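Local coordinates for protein Emp46p (Saccharomyces cerevisiae, PDB 2A6W) that is a legume-like lectin of the EMP46/EMP47 family, involved in the secretion of glycoproteins and in nucleus architecture and gene silencing, at residues A[87-92]-A[109-114]; A[123-128]-A[145-150]. All coordinates share one frame; numbering follows the deposited sequence.

Interaction 1 (A[87-92]-A[109-114]); sequences FWLKQG and NGLMIL
One face of the Trp88 indole is covered by the side chain of Met112, its partner in a non-hydrogen-bonded antiparallel pair. Met112 CG stands 3.7 Å from the centroid of the six-membered ring of Trp88, only 20° off the normal, which meets the geometry of a CH-pi contact, and it is displaced toward the rim. Further along, Met112 SD comes 3.3 Å from Trp88 CH2 in an oblique Met-aromatic contact. With CG anti to the backbone N (chi1 180°), the methionine runs side by side with the indole, then bends at its last torsion. Phe108 meets the indole edge-to-face, the Trp55 ring adjoins it, and the Ser200 hydroxyl takes the NE1 bond. On the reverse face of the sheet, Phe87 pairs with Ile113 and Leu89 with Leu111, CB beside CB; Phe87 packs on Leu160, Leu89 on Leu162 and Ile113 on both, in strand 158-165. Both are hydrogen-bonded pairs: Ile113 N reaches Phe87 O at 2.8 Å, and Leu111 N reaches Leu89 O at 2.8 Å with an N-H...O angle of 172°. The chain turns a corner at Gly110, just before Leu111. On its N-terminal side, the weak bond from Gln91 N to Asn109 O (2.8 Å) is strongly bent. The chemistry thus divides the contact: near-straight backbone bonds join the two hydrogen-bonded pairs and weaken toward Gln91, their apolar side chains face the second sheet of the concanavalin-like beta sandwich, and on the other face the polarisable sulfur lies against the indole.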
ATOM      1  N   PHE A  87      -0.357   1.759   1.829  1.00 18.63           N
ATOM      2  CA  PHE A  87       0.613   1.317   0.848  1.00 18.51           C
ATOM      3  C   PHE A  87       1.931   1.996   1.161  1.00 19.69           C
ATOM      4  O   PHE A  87       1.987   3.214   1.376  1.00 19.19           O
ATOM      5  CB  PHE A  87       0.136   1.647  -0.562  1.00 18.80           C
ATOM      6  CG  PHE A  87      -1.119   0.932  -0.939  1.00 17.64           C
ATOM      7  CD1 PHE A  87      -1.070  -0.365  -1.381  1.00 18.07           C
ATOM      8  CD2 PHE A  87      -2.354   1.558  -0.824  1.00 16.84           C
ATOM      9  CE1 PHE A  87      -2.238  -1.047  -1.725  1.00 16.41           C
ATOM     10  CE2 PHE A  87      -3.505   0.895  -1.135  1.00 15.14           C
ATOM     11  CZ  PHE A  87      -3.457  -0.417  -1.598  1.00 17.16           C
ATOM     12  N   TRP A  88       2.990   1.193   1.162  1.00 20.71           N
ATOM     13  CA  TRP A  88       4.287   1.585   1.699  1.00 22.06           C
ATOM     14  C   TRP A  88       5.408   1.493   0.691  1.00 24.16           C
ATOM     15  O   TRP A  88       5.467   0.600  -0.144  1.00 23.58           O
ATOM     16  CB  TRP A  88       4.695   0.693   2.867  1.00 21.26           C
ATOM     17  CG  TRP A  88       3.697   0.607   3.986  1.00 21.07           C
ATOM     18  CD1 TRP A  88       2.720  -0.316   4.112  1.00 22.50           C
ATOM     19  CD2 TRP A  88       3.619   1.433   5.144  1.00 21.17           C
ATOM     20  NE1 TRP A  88       2.018  -0.115   5.269  1.00 21.92           N
ATOM     21  CE2 TRP A  88       2.546   0.963   5.921  1.00 20.98           C
ATOM     22  CE3 TRP A  88       4.341   2.537   5.610  1.00 21.06           C
ATOM     23  CZ2 TRP A  88       2.188   1.547   7.120  1.00 23.56           C
ATOM     24  CZ3 TRP A  88       3.991   3.092   6.802  1.00 22.70           C
ATOM     25  CH2 TRP A  88       2.906   2.623   7.533  1.00 22.87           C
ATOM     26  N   LEU A  89       6.331   2.430   0.839  1.00 27.01           N
ATOM     27  CA  LEU A  89       7.579   2.446   0.123  1.00 30.31           C
ATOM     28  C   LEU A  89       8.557   2.929   1.192  1.00 32.74           C
ATOM     29  O   LEU A  89       8.554   4.113   1.512  1.00 32.64           O
ATOM     30  CB  LEU A  89       7.465   3.437  -1.034  1.00 30.64           C
ATOM     31  CG  LEU A  89       7.796   2.977  -2.428  1.00 31.92           C
ATOM     32  CD1 LEU A  89       6.874   1.856  -2.860  1.00 34.77           C
ATOM     33  CD2 LEU A  89       7.739   4.140  -3.386  1.00 31.73           C
ATOM     34  N   LYS A  90       9.324   2.034   1.815  1.00 35.86           N
ATOM     35  CA  LYS A  90      10.170   2.478   2.929  1.00 38.79           C
ATOM     36  C   LYS A  90      11.584   1.890   3.020  1.00 41.61           C
ATOM     37  O   LYS A  90      11.789   0.686   2.856  1.00 42.10           O
ATOM     38  CB  LYS A  90       9.437   2.330   4.262  1.00 39.36           C
ATOM     39  CG  LYS A  90       9.132   0.917   4.727  1.00 39.46           C
ATOM     40  CD  LYS A  90       8.170   0.969   5.924  1.00 41.12           C
ATOM     41  CE  LYS A  90       8.797   0.454   7.207  1.00 41.07           C
ATOM     42  NZ  LYS A  90       7.840   0.622   8.330  1.00 41.20           N
ATOM     43  N   GLN A  91      12.545   2.778   3.279  1.00 44.20           N
ATOM     44  CA  GLN A  91      13.955   2.420   3.488  1.00 46.89           C
ATOM     45  C   GLN A  91      14.189   1.507   4.701  1.00 49.05           C
ATOM     46  O   GLN A  91      13.330   1.367   5.580  1.00 49.41           O
ATOM     47  CB  GLN A  91      14.787   3.685   3.643  1.00 46.92           C
ATOM     48  CG  GLN A  91      14.976   4.429   2.349  1.00 48.27           C
ATOM     49  CD  GLN A  91      15.702   5.756   2.539  1.00 50.16           C
ATOM     50  OE1 GLN A  91      16.767   5.990   1.941  1.00 52.76           O
ATOM     51  NE2 GLN A  91      15.130   6.629   3.363  1.00 49.58           N
ATOM     52  N   GLY A  92      15.374   0.897   4.736  1.00 51.57           N
ATOM     53  CA  GLY A  92      15.639  -0.231   5.609  1.00 53.10           C
ATOM     54  C   GLY A  92      15.775   0.116   7.074  1.00 54.76           C
ATOM     55  O   GLY A  92      15.198   1.103   7.551  1.00 55.54           O
ATOM     56  N   ASN A 109      11.085   5.459   7.833  1.00 35.60           N
ATOM     57  CA  ASN A 109      11.737   6.210   6.784  1.00 35.89           C
ATOM     58  C   ASN A 109      11.121   5.853   5.434  1.00 34.30           C
ATOM     59  O   ASN A 109      11.367   4.783   4.917  1.00 35.04           O
ATOM     60  CB  ASN A 109      13.236   5.876   6.769  1.00 36.42           C
ATOM     61  CG  ASN A 109      14.067   6.967   6.142  1.00 38.79           C
ATOM     62  OD1 ASN A 109      13.659   7.596   5.164  1.00 41.35           O
ATOM     63  ND2 ASN A 109      15.237   7.215   6.718  1.00 43.14           N
ATOM     64  N   GLY A 110      10.316   6.753   4.874  1.00 32.40           N
ATOM     65  CA  GLY A 110       9.772   6.562   3.544  1.00 30.72           C
ATOM     66  C   GLY A 110       8.398   7.180   3.358  1.00 29.06           C
ATOM     67  O   GLY A 110       8.076   8.192   3.976  1.00 29.08           O
ATOM     68  N   LEU A 111       7.581   6.520   2.533  1.00 25.95           N
ATOM     69  CA  LEU A 111       6.303   7.045   2.085  1.00 24.07           C
ATOM     70  C   LEU A 111       5.212   6.071   2.496  1.00 22.23           C
ATOM     71  O   LEU A 111       5.373   4.881   2.296  1.00 22.14           O
ATOM     72  CB  LEU A 111       6.322   7.139   0.565  1.00 23.26           C
ATOM     73  CG  LEU A 111       5.018   7.467  -0.143  1.00 23.16           C
ATOM     74  CD1 LEU A 111       4.574   8.864   0.248  1.00 22.81           C
ATOM     75  CD2 LEU A 111       5.143   7.342  -1.667  1.00 21.41           C
ATOM     76  N   MET A 112       4.131   6.596   3.070  1.00 21.60           N
ATOM     77  CA  MET A 112       2.946   5.849   3.442  1.00 20.97           C
ATOM     78  C   MET A 112       1.770   6.517   2.758  1.00 19.97           C
ATOM     79  O   MET A 112       1.499   7.715   2.977  1.00 19.23           O
ATOM     80  CB  MET A 112       2.737   5.869   4.970  1.00 21.81           C
ATOM     81  CG  MET A 112       1.492   5.098   5.410  1.00 22.55           C
ATOM     82  SD  MET A 112       1.029   5.306   7.162  1.00 25.68           S
ATOM     83  CE  MET A 112       0.324   6.836   7.137  1.00 22.33           C
ATOM     84  N   ILE A 113       1.061   5.758   1.924  1.00 18.80           N
ATOM     85  CA  ILE A 113      -0.148   6.260   1.259  1.00 18.08           C
ATOM     86  C   ILE A 113      -1.325   5.576   1.923  1.00 17.23           C
ATOM     87  O   ILE A 113      -1.413   4.367   1.905  1.00 18.10           O
ATOM     88  CB  ILE A 113      -0.120   5.971  -0.281  1.00 17.67           C
ATOM     89  CG1 ILE A 113       1.023   6.784  -0.926  1.00 19.39           C
ATOM     90  CG2 ILE A 113      -1.433   6.363  -0.915  1.00 18.13           C
ATOM     91  CD1 ILE A 113       1.367   6.343  -2.347  1.00 20.20           C
ATOM     92  N   LEU A 114      -2.217   6.356   2.534  1.00 17.08           N
ATOM     93  CA  LEU A 114      -3.269   5.820   3.356  1.00 18.38           C
ATOM     94  C   LEU A 114      -4.637   6.035   2.776  1.00 17.14           C
ATOM     95  O   LEU A 114      -4.968   7.135   2.372  1.00 18.12           O
ATOM     96  CB  LEU A 114      -3.183   6.501   4.731  1.00 19.67           C
ATOM     97  CG  LEU A 114      -4.144   6.030   5.802  1.00 23.17           C
ATOM     98  CD1 LEU A 114      -3.899   4.569   6.159  1.00 25.09           C
ATOM     99  CD2 LEU A 114      -3.962   6.944   7.030  1.00 25.10           C
TER

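Interaction 2 (A[123-128]-A[145-150]); sequences ESVTAY and ASCLFQ
Glu123 reaches across to Gln150 at the end of the strand pair, and its side chain can be followed atom by atom. CB lies 3.4 Å from Phe149 O; CG stays near the same carbonyl; CD approaches Gln150 CA. At the tip, OE1 sits 3.6 Å from Gln150 CA and accepts hydrogen bonds from the backbone N of Tyr151 and of Gln152, while OE2 forms a salt bridge with Arg78. The carboxylate is therefore gripped through both oxygens, and its plane stands 87° from the Gln150 amide. The backbone O of Glu123 receives Phe149 N at 3.2 Å, a straight N-H approach but from above the carbonyl plane.

The regular antiparallel pairing follows. Val125 N to Cys147 O (2.9 Å) and Cys147 N to Val125 O (3.1 Å) make a closed hydrogen-bonded pair, and Ala127 N to Ala145 O (2.9 Å) continues it. On the face carrying these two pairs, Cys147 SG lies 3.8 Å from Val125 CB. With SG between the backbone N and carbonyl carbon (chi1 61°), the sulfur is set against valine while bonded to Cys181. Val125 CG2 also meets Phe149 CB at 4.0 Å. The other face holds Thr126 CG2 against Ser146 CB.

In the concanavalin-like beta sandwich, strand 145-148 is an outermost strand of its antiparallel sheet, with 124-131 between it and 111-115. The Cys147-Cys181 disulfide ties it to 179-184, an outermost strand of the second sheet, where Phe182 also packs on Ala127 and Ala145.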
ATOM      1  N   GLU A 123     -13.552  10.059   3.428  1.00 22.95           N
ATOM      2  CA  GLU A 123     -12.937   9.012   2.603  1.00 22.05           C
ATOM      3  C   GLU A 123     -11.950   9.654   1.660  1.00 19.80           C
ATOM      4  O   GLU A 123     -12.347  10.504   0.917  1.00 18.94           O
ATOM      5  CB  GLU A 123     -13.956   8.316   1.728  1.00 23.86           C
ATOM      6  CG  GLU A 123     -14.467   7.041   2.312  1.00 25.23           C
ATOM      7  CD  GLU A 123     -15.622   6.513   1.565  1.00 22.35           C
ATOM      8  OE1 GLU A 123     -15.445   5.468   0.935  1.00 23.35           O
ATOM      9  OE2 GLU A 123     -16.669   7.173   1.573  1.00 25.08           O
ATOM     10  N   SER A 124     -10.697   9.210   1.694  1.00 18.45           N
ATOM     11  CA  SER A 124      -9.599   9.924   1.043  1.00 18.18           C
ATOM     12  C   SER A 124      -8.357   9.066   0.949  1.00 17.59           C
ATOM     13  O   SER A 124      -8.234   8.047   1.648  1.00 18.05           O
ATOM     14  CB  SER A 124      -9.252  11.177   1.878  1.00 18.85           C
ATOM     15  OG  SER A 124      -8.963  10.847   3.235  1.00 18.64           O
ATOM     16  N   VAL A 125      -7.463   9.505   0.069  1.00 16.97           N
ATOM     17  CA  VAL A 125      -6.080   9.090  -0.002  1.00 16.91           C
ATOM     18  C   VAL A 125      -5.248  10.202   0.620  1.00 17.50           C
ATOM     19  O   VAL A 125      -5.416  11.361   0.258  1.00 17.17           O
ATOM     20  CB  VAL A 125      -5.644   8.963  -1.459  1.00 17.33           C
ATOM     21  CG1 VAL A 125      -4.162   8.597  -1.527  1.00 17.07           C
ATOM     22  CG2 VAL A 125      -6.505   7.958  -2.177  1.00 18.48           C
ATOM     23  N   THR A 126      -4.416   9.882   1.595  1.00 16.85           N
ATOM     24  CA  THR A 126      -3.507  10.877   2.164  1.00 17.38           C
ATOM     25  C   THR A 126      -2.121  10.302   2.130  1.00 17.53           C
ATOM     26  O   THR A 126      -1.920   9.105   2.418  1.00 18.60           O
ATOM     27  CB  THR A 126      -3.931  11.290   3.607  1.00 17.17           C
ATOM     28  OG1 THR A 126      -4.292  10.140   4.422  1.00 18.51           O
ATOM     29  CG2 THR A 126      -5.178  12.141   3.523  1.00 17.67           C
ATOM     30  N   ALA A 127      -1.151  11.146   1.782  1.00 17.36           N
ATOM     31  CA  ALA A 127       0.231  10.692   1.573  1.00 18.42           C
ATOM     32  C   ALA A 127       1.159  11.373   2.575  1.00 18.82           C
ATOM     33  O   ALA A 127       1.107  12.593   2.724  1.00 19.79           O
ATOM     34  CB  ALA A 127       0.695  10.988   0.161  1.00 18.24           C
ATOM     35  N   TYR A 128       1.977  10.573   3.232  1.00 19.96           N
ATOM     36  CA  TYR A 128       2.846  10.965   4.329  1.00 21.37           C
ATOM     37  C   TYR A 128       4.296  10.585   4.058  1.00 23.36           C
ATOM     38  O   TYR A 128       4.606   9.488   3.584  1.00 21.75           O
ATOM     39  CB  TYR A 128       2.424  10.270   5.622  1.00 21.45           C
ATOM     40  CG  TYR A 128       1.069  10.634   6.105  1.00 20.98           C
ATOM     41  CD1 TYR A 128       0.905  11.638   7.070  1.00 22.95           C
ATOM     42  CD2 TYR A 128      -0.073   9.962   5.651  1.00 21.37           C
ATOM     43  CE1 TYR A 128      -0.319  11.991   7.512  1.00 23.24           C
ATOM     44  CE2 TYR A 128      -1.316  10.310   6.117  1.00 22.67           C
ATOM     45  CZ  TYR A 128      -1.425  11.316   7.080  1.00 24.01           C
ATOM     46  OH  TYR A 128      -2.637  11.690   7.576  1.00 29.49           O
ATOM     47  N   ALA A 145       0.212  15.489   0.562  1.00 18.62           N
ATOM     48  CA  ALA A 145      -0.682  15.419  -0.586  1.00 18.73           C
ATOM     49  C   ALA A 145      -1.906  14.552  -0.266  1.00 18.67           C
ATOM     50  O   ALA A 145      -1.873  13.710   0.633  1.00 17.91           O
ATOM     51  CB  ALA A 145       0.048  14.895  -1.790  1.00 18.76           C
ATOM     52  N   SER A 146      -3.006  14.832  -0.950  1.00 18.38           N
ATOM     53  CA  SER A 146      -4.247  14.088  -0.767  1.00 18.56           C
ATOM     54  C   SER A 146      -5.229  14.270  -1.889  1.00 18.19           C
ATOM     55  O   SER A 146      -5.110  15.184  -2.723  1.00 18.13           O
ATOM     56  CB  SER A 146      -4.927  14.541   0.509  1.00 17.99           C
ATOM     57  OG  SER A 146      -5.159  15.936   0.399  1.00 18.29           O
ATOM     58  N   CYS A 147      -6.202  13.365  -1.933  1.00 17.88           N
ATOM     59  CA  CYS A 147      -7.389  13.532  -2.741  1.00 17.20           C
ATOM     60  C   CYS A 147      -8.537  12.841  -2.052  1.00 17.22           C
ATOM     61  O   CYS A 147      -8.336  11.982  -1.206  1.00 16.56           O
ATOM     62  CB  CYS A 147      -7.220  12.994  -4.144  1.00 18.00           C
ATOM     63  SG  CYS A 147      -6.852  11.209  -4.243  1.00 18.23           S
ATOM     64  N   LEU A 148      -9.739  13.266  -2.373  1.00 17.30           N
ATOM     65  CA  LEU A 148     -10.942  12.613  -1.884  1.00 18.41           C
ATOM     66  C   LEU A 148     -11.223  11.428  -2.800  1.00 18.79           C
ATOM     67  O   LEU A 148     -11.043  11.522  -4.021  1.00 19.33           O
ATOM     68  CB  LEU A 148     -12.106  13.589  -1.873  1.00 18.81           C
ATOM     69  CG  LEU A 148     -11.851  14.945  -1.187  1.00 19.73           C
ATOM     70  CD1 LEU A 148     -13.130  15.727  -1.147  1.00 20.09           C
ATOM     71  CD2 LEU A 148     -11.284  14.739   0.211  1.00 21.73           C
ATOM     72  N   PHE A 149     -11.595  10.299  -2.214  1.00 19.00           N
ATOM     73  CA  PHE A 149     -11.722   9.058  -2.991  1.00 18.58           C
ATOM     74  C   PHE A 149     -12.594   8.061  -2.252  1.00 17.92           C
ATOM     75  O   PHE A 149     -12.298   7.687  -1.115  1.00 18.80           O
ATOM     76  CB  PHE A 149     -10.337   8.451  -3.261  1.00 18.39           C
ATOM     77  CG  PHE A 149     -10.402   7.247  -4.132  1.00 18.99           C
ATOM     78  CD1 PHE A 149     -10.643   7.395  -5.491  1.00 19.91           C
ATOM     79  CD2 PHE A 149     -10.324   5.982  -3.588  1.00 20.85           C
ATOM     80  CE1 PHE A 149     -10.735   6.270  -6.310  1.00 19.41           C
ATOM     81  CE2 PHE A 149     -10.442   4.871  -4.404  1.00 19.78           C
ATOM     82  CZ  PHE A 149     -10.625   5.024  -5.740  1.00 19.92           C
ATOM     83  N   GLN A 150     -13.659   7.627  -2.915  1.00 19.09           N
ATOM     84  CA  GLN A 150     -14.625   6.706  -2.348  1.00 20.01           C
ATOM     85  C   GLN A 150     -14.157   5.265  -2.528  1.00 20.20           C
ATOM     86  O   GLN A 150     -13.915   4.846  -3.652  1.00 22.02           O
ATOM     87  CB  GLN A 150     -15.968   6.897  -3.026  1.00 20.22           C
ATOM     88  CG  GLN A 150     -17.107   6.162  -2.349  1.00 23.96           C
ATOM     89  CD  GLN A 150     -18.426   6.247  -3.079  1.00 27.81           C
ATOM     90  OE1 GLN A 150     -18.510   6.767  -4.183  1.00 32.76           O
ATOM     91  NE2 GLN A 150     -19.463   5.717  -2.461  1.00 31.37           N
TER

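How the interactions relate
Interactions 1 and 2 are two pairings in one antiparallel sheet, with centres 15 Å apart, separated by the pairing of strand 111-115 with 124-131. At that seam Leu114 N lies 2.8 Å from Thr126 O and Tyr128 N lies 2.9 Å from Met112 O, both probable hydrogen bonds. Packing follows the same seam, with Ile113 CG2 3.6 Å from Val125 CG1, so the core-facing side continues from interaction 1 into interaction 2. Tyr128, in segment 123-128, probably contributes to a potassium site, as in a near-identical protein. The side chain of Met112 is about 3 Å from that of Tyr128 (nearest atoms), which would put the methionine on the Trp88 indole next to the probable site.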